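Local coordinates for microcin B17-processing protein McbB (Escherichia coli, PDB 6GRI) that works with McbC and McbD in the microcin B17 synthetase complex, which processes the inactive McbA precursor peptide into the active antibiotic, at the interface of chains A and C and the interface of chains A and B. Sequence-based numbering; all coordinates share one arbitrary frame. Chains: chain A/B, Microcin B17-processing protein McbB; chain C, Microcin B17-processing protein McbD.

Contact 1: the interface of chains A and C. Residues chain A 215, 218-219, 222; chain C 12-13, 16, 32, 55, 59.
A:Trp215, at the start of helix 215-220 of McbB, packs one side of its indole against C:Trp12 and C:Pro13 and its edge against C:Ile55 of McbD, the YcaO cyclodehydratase subunit. The aromatic contact is made by two indoles lying face to face, their planes nearly parallel but displaced, with C:Trp12 CE3 near the rim of the A:Trp215 ring, 3.5 Å from CD2. C:Pro13 reaches the same side further out, where its CG touches CZ2 of the indole at 3.4 Å. The opposite face is covered from within McbB by A:Leu218 CD1, over the ring centre, which leaves the indole sandwiched between its own helix and the partner. In the plane of the ring, C:Ile55 CG2 meets the CZ3 edge at 3.8 Å. C:Ile32 CD1 approaches CH2 from the opposite direction, 3.8 Å away.

Aliphatic packing extends the patch along the helix and past its end to A:Leu222. C:Ile55, on helix 47-66, is forked over the helix: CD1 lies against A:Leu218 CB (3.8 Å), while CG2, anti to its backbone N (chi1 -64° for CG1), faces A:Leu222 CD2 at 3.7 Å. A:Leu219 divides its methyls, CD1 meeting C:Trp12 CH2 and CD2 the CZ corner of C:Phe59 (3.8 Å). C:Met16 brings its CG methylene, rather than its sulfur, against A:Leu218 CD1.

Contact 2: the interface of chains A and B. Residues chain A 238, 274-275, 277; chain B 244-245, 248, 279.
Two copies of McbB meet here in a polar contact between B:His244 and B:Arg248, on helix 236-252 of chain B, and the loop of A:Leu274, A:Ile275 and A:Cys277 in chain A; it is part of an interface that probably holds the McbB pair together in the synthetase. The backbone carbonyl of A:Leu274 is its focus, since its oxygen accepts from both side chains. B:His244 NE2 donates at 2.8 Å to a lone pair in the carbonyl plane, and the oxygen lies close to the plane of the imidazole. Extended with CG anti to the backbone N (chi1 178°), the histidine carries NE2 outward from its helix to this oxygen. B:Arg248 NE gives the second bond, also 2.8 Å, with less favourable geometry: the oxygen lies 39° out of the guanidinium plane.

Beyond the carbonyl, the B:Arg248 guanidinium forms a salt bridge through NH2 to A:Glu238 OE2 (2.7 Å). The carboxylate is turned 78° against the guanidinium, so the pairing is electrostatic rather than a flat two-pronged bond. A:Ile275 CD1 covers one guanidinium face towards its rim, 3.5 Å from CZ, while B:Arg248 CG lies over a face of the imidazole, packing the two donors together. Apolar contacts centre on A:Cys277, whose SG touches B:His244 CD2 at 3.3 Å and B:Leu245 CD2 at 3.5 Å.

Contact 3: the interface of chains A and B. Residues chain A 19, 21, 28, 30; chain B 218, 222, 228-230.
The puckered pyrrolidine ring of B:Pro230 turns its CG corner to the aliphatic stem of A:Glu19 in this McbB-McbB patch, with 3.9 Å between the two CG atoms. The glutamate and the ring slide past one another in opposite directions, and CB and CG of the glutamate, rather than its carboxylate, do the touching. A:Ile21 packs next to it, with CG2 near the same ring corner and CD1 3.9 Å from B:Pro230 CD. Its CG1 sits between the backbone N and the carbonyl carbon (chi1 41°), which swings CD1 towards B:Leu222 CD2 (3.8 Å, the side chains at about a right angle) and the carbonyl oxygen of B:Thr228.

The remaining contacts join leucine and isoleucine methyls. A:Leu28 CD1 meets B:Leu218 CD1 at 3.8 Å, and A:Ile30 CD1 lies 3.7 Å from B:Leu229 CD1. B:Leu229 has CG anti to its backbone N (chi1 177°), directing this methyl at the isoleucine. A:Leu28 and A:Ile30 thus continue the apolar surface begun by A:Ile21.

In the fold, chain A contributes one side of the hairpin of strands 18-23 and 26-31 near its N-terminus, laid against helix 215-224 and the short strand 229-230 of chain B.

Contact 1: the interface of chains A and C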
ATOM      1  N   TRP A 215      20.899  10.901  -0.634  1.00 76.35           N
ATOM      2  CA  TRP A 215      21.711  12.107  -0.471  1.00 77.14           C
ATOM      3  C   TRP A 215      21.371  13.198  -1.490  1.00 79.17           C
ATOM      4  O   TRP A 215      21.650  14.370  -1.240  1.00 79.09           O
ATOM      5  CB  TRP A 215      23.208  11.782  -0.459  1.00 78.64           C
ATOM      6  CG  TRP A 215      23.666  11.509   0.930  1.00 80.63           C
ATOM      7  CD1 TRP A 215      23.844  10.291   1.518  1.00 81.23           C
ATOM      8  CD2 TRP A 215      23.954  12.488   1.933  1.00 82.89           C
ATOM      9  NE1 TRP A 215      24.243  10.449   2.824  1.00 83.03           N
ATOM     10  CE2 TRP A 215      24.318  11.790   3.105  1.00 82.83           C
ATOM     11  CE3 TRP A 215      23.941  13.893   1.952  1.00 83.23           C
ATOM     12  CZ2 TRP A 215      24.681  12.450   4.289  1.00 82.49           C
ATOM     13  CZ3 TRP A 215      24.297  14.549   3.133  1.00 82.46           C
ATOM     14  CH2 TRP A 215      24.662  13.824   4.283  1.00 82.25           C
ATOM     15  N   LEU A 218      18.727  14.983   0.496  1.00 74.39           N
ATOM     16  CA  LEU A 218      19.378  15.650   1.636  1.00 74.19           C
ATOM     17  C   LEU A 218      20.044  16.977   1.253  1.00 72.33           C
ATOM     18  O   LEU A 218      19.983  17.954   2.006  1.00 71.25           O
ATOM     19  CB  LEU A 218      20.420  14.720   2.292  1.00 74.96           C
ATOM     20  CG  LEU A 218      19.883  13.522   3.082  1.00 71.46           C
ATOM     21  CD1 LEU A 218      21.015  12.596   3.473  1.00 71.95           C
ATOM     22  CD2 LEU A 218      19.113  13.973   4.310  1.00 71.21           C
ATOM     23  N   LEU A 219      20.691  16.982   0.093  1.00 71.26           N
ATOM     24  CA  LEU A 219      21.283  18.185  -0.471  1.00 70.01           C
ATOM     25  C   LEU A 219      20.216  19.197  -0.886  1.00 71.37           C
ATOM     26  O   LEU A 219      20.441  20.400  -0.748  1.00 76.82           O
ATOM     27  CB  LEU A 219      22.165  17.835  -1.668  1.00 68.19           C
ATOM     28  CG  LEU A 219      23.411  17.031  -1.319  1.00 69.39           C
ATOM     29  CD1 LEU A 219      24.024  16.413  -2.565  1.00 70.67           C
ATOM     30  CD2 LEU A 219      24.423  17.893  -0.585  1.00 71.95           C
ATOM     31  N   LEU A 222      19.042  21.444   1.972  1.00 74.46           N
ATOM     32  CA  LEU A 222      19.925  22.577   2.301  1.00 74.81           C
ATOM     33  C   LEU A 222      19.468  23.916   1.713  1.00 80.06           C
ATOM     34  O   LEU A 222      19.777  24.961   2.281  1.00 86.73           O
ATOM     35  CB  LEU A 222      21.362  22.317   1.828  1.00 74.38           C
ATOM     36  CG  LEU A 222      22.105  21.074   2.321  1.00 72.67           C
ATOM     37  CD1 LEU A 222      23.588  21.186   2.006  1.00 71.80           C
ATOM     38  CD2 LEU A 222      21.881  20.855   3.811  1.00 73.51           C
TER
ATOM     39  N   TRP C  12      29.592   9.112   0.277  1.00 69.53           N
ATOM     40  CA  TRP C  12      28.677   9.621   1.280  1.00 64.27           C
ATOM     41  C   TRP C  12      28.761   8.793   2.549  1.00 63.62           C
ATOM     42  O   TRP C  12      29.030   7.582   2.484  1.00 62.75           O
ATOM     43  CB  TRP C  12      27.263   9.616   0.697  1.00 62.00           C
ATOM     44  CG  TRP C  12      27.205  10.485  -0.510  1.00 60.02           C
ATOM     45  CD1 TRP C  12      27.232  10.088  -1.814  1.00 58.67           C
ATOM     46  CD2 TRP C  12      27.187  11.914  -0.522  1.00 57.87           C
ATOM     47  NE1 TRP C  12      27.204  11.180  -2.640  1.00 58.77           N
ATOM     48  CE2 TRP C  12      27.176  12.317  -1.872  1.00 58.64           C
ATOM     49  CE3 TRP C  12      27.158  12.891   0.480  1.00 58.52           C
ATOM     50  CZ2 TRP C  12      27.142  13.665  -2.253  1.00 57.87           C
ATOM     51  CZ3 TRP C  12      27.130  14.237   0.103  1.00 61.14           C
ATOM     52  CH2 TRP C  12      27.120  14.605  -1.255  1.00 61.03           C
ATOM     53  N   PRO C  13      28.526   9.437   3.711  1.00 60.16           N
ATOM     54  CA  PRO C  13      28.685   8.736   4.982  1.00 61.53           C
ATOM     55  C   PRO C  13      27.742   7.542   5.134  1.00 64.78           C
ATOM     56  O   PRO C  13      26.706   7.469   4.471  1.00 67.48           O
ATOM     57  CB  PRO C  13      28.354   9.805   6.014  1.00 58.29           C
ATOM     58  CG  PRO C  13      27.448  10.733   5.303  1.00 57.70           C
ATOM     59  CD  PRO C  13      27.950  10.781   3.901  1.00 57.22           C
ATOM     60  N   MET C  16      22.859   8.770   7.992  1.00 64.42           N
ATOM     61  CA  MET C  16      22.222  10.012   8.447  1.00 61.45           C
ATOM     62  C   MET C  16      20.874   9.590   9.005  1.00 59.34           C
ATOM     63  O   MET C  16      20.084   8.980   8.296  1.00 65.35           O
ATOM     64  CB  MET C  16      22.047  10.988   7.273  1.00 65.19           C
ATOM     65  CG  MET C  16      20.806  11.887   7.275  1.00 66.38           C
ATOM     66  SD  MET C  16      21.024  13.405   8.190  1.00 78.18           S
ATOM     67  CE  MET C  16      19.372  13.704   8.817  1.00 81.15           C
ATOM     68  N   ILE C  32      24.743  12.367  11.875  1.00 59.99           N
ATOM     69  CA  ILE C  32      25.432  11.694  10.785  1.00 59.20           C
ATOM     70  C   ILE C  32      26.588  10.950  11.417  1.00 63.21           C
ATOM     71  O   ILE C  32      27.217  11.458  12.353  1.00 61.83           O
ATOM     72  CB  ILE C  32      25.911  12.707   9.735  1.00 59.09           C
ATOM     73  CG1 ILE C  32      24.674  13.431   9.175  1.00 58.41           C
ATOM     74  CG2 ILE C  32      26.752  12.043   8.642  1.00 57.28           C
ATOM     75  CD1 ILE C  32      24.934  14.385   8.036  1.00 58.55           C
ATOM     76  N   ILE C  55      23.815  18.080   8.449  1.00 53.72           N
ATOM     77  CA  ILE C  55      24.442  17.953   7.145  1.00 55.25           C
ATOM     78  C   ILE C  55      25.559  18.986   7.079  1.00 56.41           C
ATOM     79  O   ILE C  55      26.690  18.643   6.760  1.00 58.38           O
ATOM     80  CB  ILE C  55      23.458  18.118   5.972  1.00 52.27           C
ATOM     81  CG1 ILE C  55      22.424  16.987   5.983  1.00 55.49           C
ATOM     82  CG2 ILE C  55      24.218  18.074   4.650  1.00 50.77           C
ATOM     83  CD1 ILE C  55      21.259  17.194   5.032  1.00 57.09           C
ATOM     84  N   PHE C  59      29.618  18.439   6.547  1.00 61.59           N
ATOM     85  CA  PHE C  59      30.324  19.127   5.455  1.00 65.00           C
ATOM     86  C   PHE C  59      31.480  20.012   5.986  1.00 66.30           C
ATOM     87  O   PHE C  59      32.577  20.002   5.423  1.00 68.29           O
ATOM     88  CB  PHE C  59      29.353  19.971   4.601  1.00 64.24           C
ATOM     89  CG  PHE C  59      28.808  19.260   3.389  1.00 67.19           C
ATOM     90  CD1 PHE C  59      29.536  19.224   2.209  1.00 72.43           C
ATOM     91  CD2 PHE C  59      27.558  18.665   3.410  1.00 67.77           C
ATOM     92  CE1 PHE C  59      29.039  18.597   1.079  1.00 73.49           C
ATOM     93  CE2 PHE C  59      27.053  18.029   2.293  1.00 68.21           C
ATOM     94  CZ  PHE C  59      27.792  17.992   1.123  1.00 74.18           C
TER

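Contact 2: the interface of chains A and B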
ATOM      1  N   GLU A 238     -12.760  21.977 -16.516  1.00 65.44           N
ATOM      2  CA  GLU A 238     -11.910  21.568 -15.385  1.00 62.29           C
ATOM      3  C   GLU A 238     -12.156  22.431 -14.140  1.00 62.55           C
ATOM      4  O   GLU A 238     -12.092  21.917 -13.015  1.00 58.50           O
ATOM      5  CB  GLU A 238     -10.428  21.599 -15.740  1.00 63.23           C
ATOM      6  CG  GLU A 238      -9.953  20.448 -16.615  1.00 65.29           C
ATOM      7  CD  GLU A 238     -10.169  20.657 -18.106  1.00 71.41           C
ATOM      8  OE1 GLU A 238     -10.560  21.766 -18.545  1.00 71.96           O
ATOM      9  OE2 GLU A 238      -9.941  19.689 -18.862  1.00 77.39           O
ATOM     10  N   LEU A 274      -8.367  14.609 -13.771  1.00 66.99           N
ATOM     11  CA  LEU A 274      -9.182  15.460 -14.628  1.00 63.32           C
ATOM     12  C   LEU A 274      -9.449  14.834 -15.993  1.00 65.24           C
ATOM     13  O   LEU A 274     -10.436  15.187 -16.643  1.00 69.47           O
ATOM     14  CB  LEU A 274      -8.534  16.833 -14.778  1.00 63.06           C
ATOM     15  CG  LEU A 274      -8.367  17.597 -13.467  1.00 60.03           C
ATOM     16  CD1 LEU A 274      -7.615  18.891 -13.718  1.00 59.62           C
ATOM     17  CD2 LEU A 274      -9.727  17.866 -12.833  1.00 58.61           C
ATOM     18  N   ILE A 275      -8.597  13.902 -16.418  1.00 64.48           N
ATOM     19  CA  ILE A 275      -8.887  13.095 -17.602  1.00 67.52           C
ATOM     20  C   ILE A 275     -10.025  12.113 -17.289  1.00 68.24           C
ATOM     21  O   ILE A 275     -11.144  12.310 -17.752  1.00 73.34           O
ATOM     22  CB  ILE A 275      -7.647  12.330 -18.130  1.00 70.33           C
ATOM     23  CG1 ILE A 275      -6.457  13.279 -18.388  1.00 72.10           C
ATOM     24  CG2 ILE A 275      -7.999  11.530 -19.384  1.00 70.58           C
ATOM     25  CD1 ILE A 275      -6.747  14.470 -19.271  1.00 74.02           C
ATOM     26  N   CYS A 277     -11.759  11.501 -14.593  1.00 63.44           N
ATOM     27  CA  CYS A 277     -12.744  11.949 -13.593  1.00 60.49           C
ATOM     28  C   CYS A 277     -12.909  11.013 -12.389  1.00 57.14           C
ATOM     29  O   CYS A 277     -13.904  11.093 -11.676  1.00 59.25           O
ATOM     30  CB  CYS A 277     -14.072  12.286 -14.264  1.00 64.10           C
ATOM     31  SG  CYS A 277     -13.832  13.423 -15.655  1.00 68.11           S
TER
ATOM     32  N   HIS B 244     -18.115  18.771 -17.766  1.00 66.68           N
ATOM     33  CA  HIS B 244     -16.781  18.172 -17.872  1.00 66.95           C
ATOM     34  C   HIS B 244     -16.814  16.668 -18.165  1.00 66.53           C
ATOM     35  O   HIS B 244     -16.012  16.178 -18.955  1.00 67.37           O
ATOM     36  CB  HIS B 244     -15.990  18.463 -16.582  1.00 66.28           C
ATOM     37  CG  HIS B 244     -14.623  17.860 -16.550  1.00 65.93           C
ATOM     38  ND1 HIS B 244     -13.539  18.436 -17.174  1.00 67.50           N
ATOM     39  CD2 HIS B 244     -14.166  16.730 -15.963  1.00 65.72           C
ATOM     40  CE1 HIS B 244     -12.470  17.685 -16.970  1.00 69.26           C
ATOM     41  NE2 HIS B 244     -12.825  16.639 -16.244  1.00 67.83           N
ATOM     42  N   LEU B 245     -17.723  15.934 -17.529  1.00 66.18           N
ATOM     43  CA  LEU B 245     -17.900  14.516 -17.862  1.00 67.77           C
ATOM     44  C   LEU B 245     -18.245  14.364 -19.342  1.00 68.67           C
ATOM     45  O   LEU B 245     -17.607  13.587 -20.048  1.00 74.92           O
ATOM     46  CB  LEU B 245     -18.978  13.851 -16.998  1.00 65.89           C
ATOM     47  CG  LEU B 245     -18.720  13.801 -15.487  1.00 65.73           C
ATOM     48  CD1 LEU B 245     -19.767  12.915 -14.817  1.00 65.47           C
ATOM     49  CD2 LEU B 245     -17.300  13.337 -15.167  1.00 65.22           C
ATOM     50  N   ARG B 248     -15.131  14.797 -21.464  1.00 73.88           N
ATOM     51  CA  ARG B 248     -14.173  13.690 -21.390  1.00 72.71           C
ATOM     52  C   ARG B 248     -14.726  12.422 -22.015  1.00 72.31           C
ATOM     53  O   ARG B 248     -13.966  11.631 -22.557  1.00 76.52           O
ATOM     54  CB  ARG B 248     -13.706  13.437 -19.949  1.00 70.10           C
ATOM     55  CG  ARG B 248     -12.910  14.586 -19.333  1.00 72.16           C
ATOM     56  CD  ARG B 248     -11.634  14.918 -20.104  1.00 74.83           C
ATOM     57  NE  ARG B 248     -10.771  15.860 -19.386  1.00 76.67           N
ATOM     58  CZ  ARG B 248      -9.624  16.369 -19.853  1.00 78.32           C
ATOM     59  NH1 ARG B 248      -9.157  16.044 -21.057  1.00 79.15           N
ATOM     60  NH2 ARG B 248      -8.929  17.218 -19.097  1.00 78.80           N
ATOM     61  N   LEU B 279     -17.787   8.329 -10.057  1.00 61.05           N
ATOM     62  CA  LEU B 279     -18.121   7.871 -11.393  1.00 61.69           C
ATOM     63  C   LEU B 279     -18.155   6.361 -11.280  1.00 64.19           C
ATOM     64  O   LEU B 279     -17.464   5.802 -10.434  1.00 64.96           O
ATOM     65  CB  LEU B 279     -17.011   8.266 -12.357  1.00 63.36           C
ATOM     66  CG  LEU B 279     -17.390   8.809 -13.716  1.00 67.22           C
ATOM     67  CD1 LEU B 279     -17.761  10.284 -13.606  1.00 70.78           C
ATOM     68  CD2 LEU B 279     -16.215   8.642 -14.663  1.00 70.29           C
TER

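Contact 3: the interface of chains A and B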
ATOM      1  N   GLU A  19     -38.306  18.026  -5.786  1.00 75.81           N
ATOM      2  CA  GLU A  19     -39.129  18.716  -6.749  1.00 80.72           C
ATOM      3  C   GLU A  19     -40.583  18.394  -6.463  1.00 81.29           C
ATOM      4  O   GLU A  19     -40.914  17.375  -5.851  1.00 76.43           O
ATOM      5  CB  GLU A  19     -38.761  18.308  -8.174  1.00 83.98           C
ATOM      6  CG  GLU A  19     -37.339  18.668  -8.592  1.00 84.26           C
ATOM      7  CD  GLU A  19     -37.078  20.162  -8.616  1.00 86.47           C
ATOM      8  OE1 GLU A  19     -38.015  20.937  -8.912  1.00 87.65           O
ATOM      9  OE2 GLU A  19     -35.926  20.555  -8.330  1.00 85.10           O
ATOM     10  N   ILE A  21     -44.009  18.584  -8.888  1.00 92.03           N
ATOM     11  CA  ILE A  21     -44.440  18.763 -10.273  1.00 94.25           C
ATOM     12  C   ILE A  21     -45.913  18.386 -10.396  1.00 96.50           C
ATOM     13  O   ILE A  21     -46.365  17.414  -9.782  1.00 97.69           O
ATOM     14  CB  ILE A  21     -43.566  17.960 -11.261  1.00 92.25           C
ATOM     15  CG1 ILE A  21     -43.241  16.569 -10.701  1.00 92.89           C
ATOM     16  CG2 ILE A  21     -42.282  18.719 -11.552  1.00 88.45           C
ATOM     17  CD1 ILE A  21     -42.710  15.597 -11.729  1.00 93.70           C
ATOM     18  N   LEU A  28     -46.908  15.083  -7.891  1.00 90.13           N
ATOM     19  CA  LEU A  28     -45.834  14.179  -7.459  1.00 88.95           C
ATOM     20  C   LEU A  28     -44.686  14.913  -6.756  1.00 85.86           C
ATOM     21  O   LEU A  28     -44.093  15.840  -7.322  1.00 80.13           O
ATOM     22  CB  LEU A  28     -45.272  13.405  -8.660  1.00 91.08           C
ATOM     23  CG  LEU A  28     -46.178  12.387  -9.370  1.00 94.90           C
ATOM     24  CD1 LEU A  28     -45.430  11.819 -10.569  1.00 94.81           C
ATOM     25  CD2 LEU A  28     -46.654  11.264  -8.445  1.00 93.71           C
ATOM     26  N   ILE A  30     -40.938  14.382  -5.654  1.00 82.29           N
ATOM     27  CA  ILE A  30     -39.778  13.558  -6.006  1.00 77.65           C
ATOM     28  C   ILE A  30     -38.592  14.024  -5.155  1.00 73.80           C
ATOM     29  O   ILE A  30     -38.143  15.162  -5.285  1.00 72.02           O
ATOM     30  CB  ILE A  30     -39.470  13.657  -7.518  1.00 78.14           C
ATOM     31  CG1 ILE A  30     -40.681  13.173  -8.326  1.00 83.66           C
ATOM     32  CG2 ILE A  30     -38.263  12.812  -7.900  1.00 78.34           C
ATOM     33  CD1 ILE A  30     -40.483  13.150  -9.830  1.00 86.09           C
TER
ATOM     34  N   LEU B 218     -43.201   5.093 -10.743  1.00 77.51           N
ATOM     35  CA  LEU B 218     -42.983   6.524 -10.999  1.00 76.52           C
ATOM     36  C   LEU B 218     -42.914   6.901 -12.477  1.00 75.66           C
ATOM     37  O   LEU B 218     -43.585   7.845 -12.890  1.00 79.68           O
ATOM     38  CB  LEU B 218     -41.722   7.037 -10.297  1.00 73.30           C
ATOM     39  CG  LEU B 218     -41.354   8.504 -10.559  1.00 71.30           C
ATOM     40  CD1 LEU B 218     -42.455   9.464 -10.125  1.00 73.41           C
ATOM     41  CD2 LEU B 218     -40.039   8.835  -9.877  1.00 70.73           C
ATOM     42  N   LEU B 222     -45.714   9.385 -14.608  1.00 89.29           N
ATOM     43  CA  LEU B 222     -45.172  10.518 -15.377  1.00 88.14           C
ATOM     44  C   LEU B 222     -45.661  10.512 -16.821  1.00 91.05           C
ATOM     45  O   LEU B 222     -46.107  11.542 -17.331  1.00 93.30           O
ATOM     46  CB  LEU B 222     -43.642  10.507 -15.342  1.00 84.25           C
ATOM     47  CG  LEU B 222     -43.020  10.958 -14.018  1.00 83.04           C
ATOM     48  CD1 LEU B 222     -41.614  10.400 -13.865  1.00 80.88           C
ATOM     49  CD2 LEU B 222     -43.013  12.477 -13.911  1.00 82.61           C
ATOM     50  N   THR B 228     -42.587  15.449 -17.557  1.00 88.44           N
ATOM     51  CA  THR B 228     -41.183  15.013 -17.571  1.00 87.86           C
ATOM     52  C   THR B 228     -40.616  14.807 -16.155  1.00 87.16           C
ATOM     53  O   THR B 228     -41.215  15.226 -15.165  1.00 87.87           O
ATOM     54  CB  THR B 228     -40.263  15.984 -18.352  1.00 85.75           C
ATOM     55  OG1 THR B 228     -40.247  17.259 -17.712  1.00 85.82           O
ATOM     56  CG2 THR B 228     -40.736  16.148 -19.789  1.00 88.07           C
ATOM     57  N   LEU B 229     -39.465  14.134 -16.088  1.00 85.22           N
ATOM     58  CA  LEU B 229     -38.775  13.848 -14.841  1.00 82.52           C
ATOM     59  C   LEU B 229     -37.703  14.909 -14.700  1.00 84.54           C
ATOM     60  O   LEU B 229     -36.752  14.931 -15.487  1.00 88.73           O
ATOM     61  CB  LEU B 229     -38.139  12.455 -14.873  1.00 80.05           C
ATOM     62  CG  LEU B 229     -37.309  12.043 -13.652  1.00 79.20           C
ATOM     63  CD1 LEU B 229     -38.180  11.944 -12.411  1.00 81.36           C
ATOM     64  CD2 LEU B 229     -36.597  10.726 -13.912  1.00 78.59           C
ATOM     65  N   PRO B 230     -37.848  15.804 -13.712  1.00 84.10           N
ATOM     66  CA  PRO B 230     -36.828  16.822 -13.554  1.00 82.52           C
ATOM     67  C   PRO B 230     -35.597  16.309 -12.806  1.00 80.65           C
ATOM     68  O   PRO B 230     -35.665  15.355 -12.028  1.00 79.86           O
ATOM     69  CB  PRO B 230     -37.542  17.907 -12.750  1.00 83.33           C
ATOM     70  CG  PRO B 230     -38.566  17.180 -11.956  1.00 84.17           C
ATOM     71  CD  PRO B 230     -38.897  15.909 -12.680  1.00 84.63           C
TER

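Between the centres of their C-alpha atoms, contact 1 lies about 43 Å from contact 2 and about 68 Å from contact 3, while contacts 2 and 3 are about 28 Å apart on the same McbB-McbB interface. Contacts 1 and 3 use the same McbB region: A:Leu218 and A:Leu222 face McbD, whereas B:Leu218 and B:Leu222 face the N-terminal hairpin of chain A. Different partners in the two copies suit an interface that is not an exact two-fold and may give them different roles. Contact 2 sets helix 236-252 of chain B against the 274-277 loop and A:Glu238 of helix 236-254, so chain A bridges McbD and chain B.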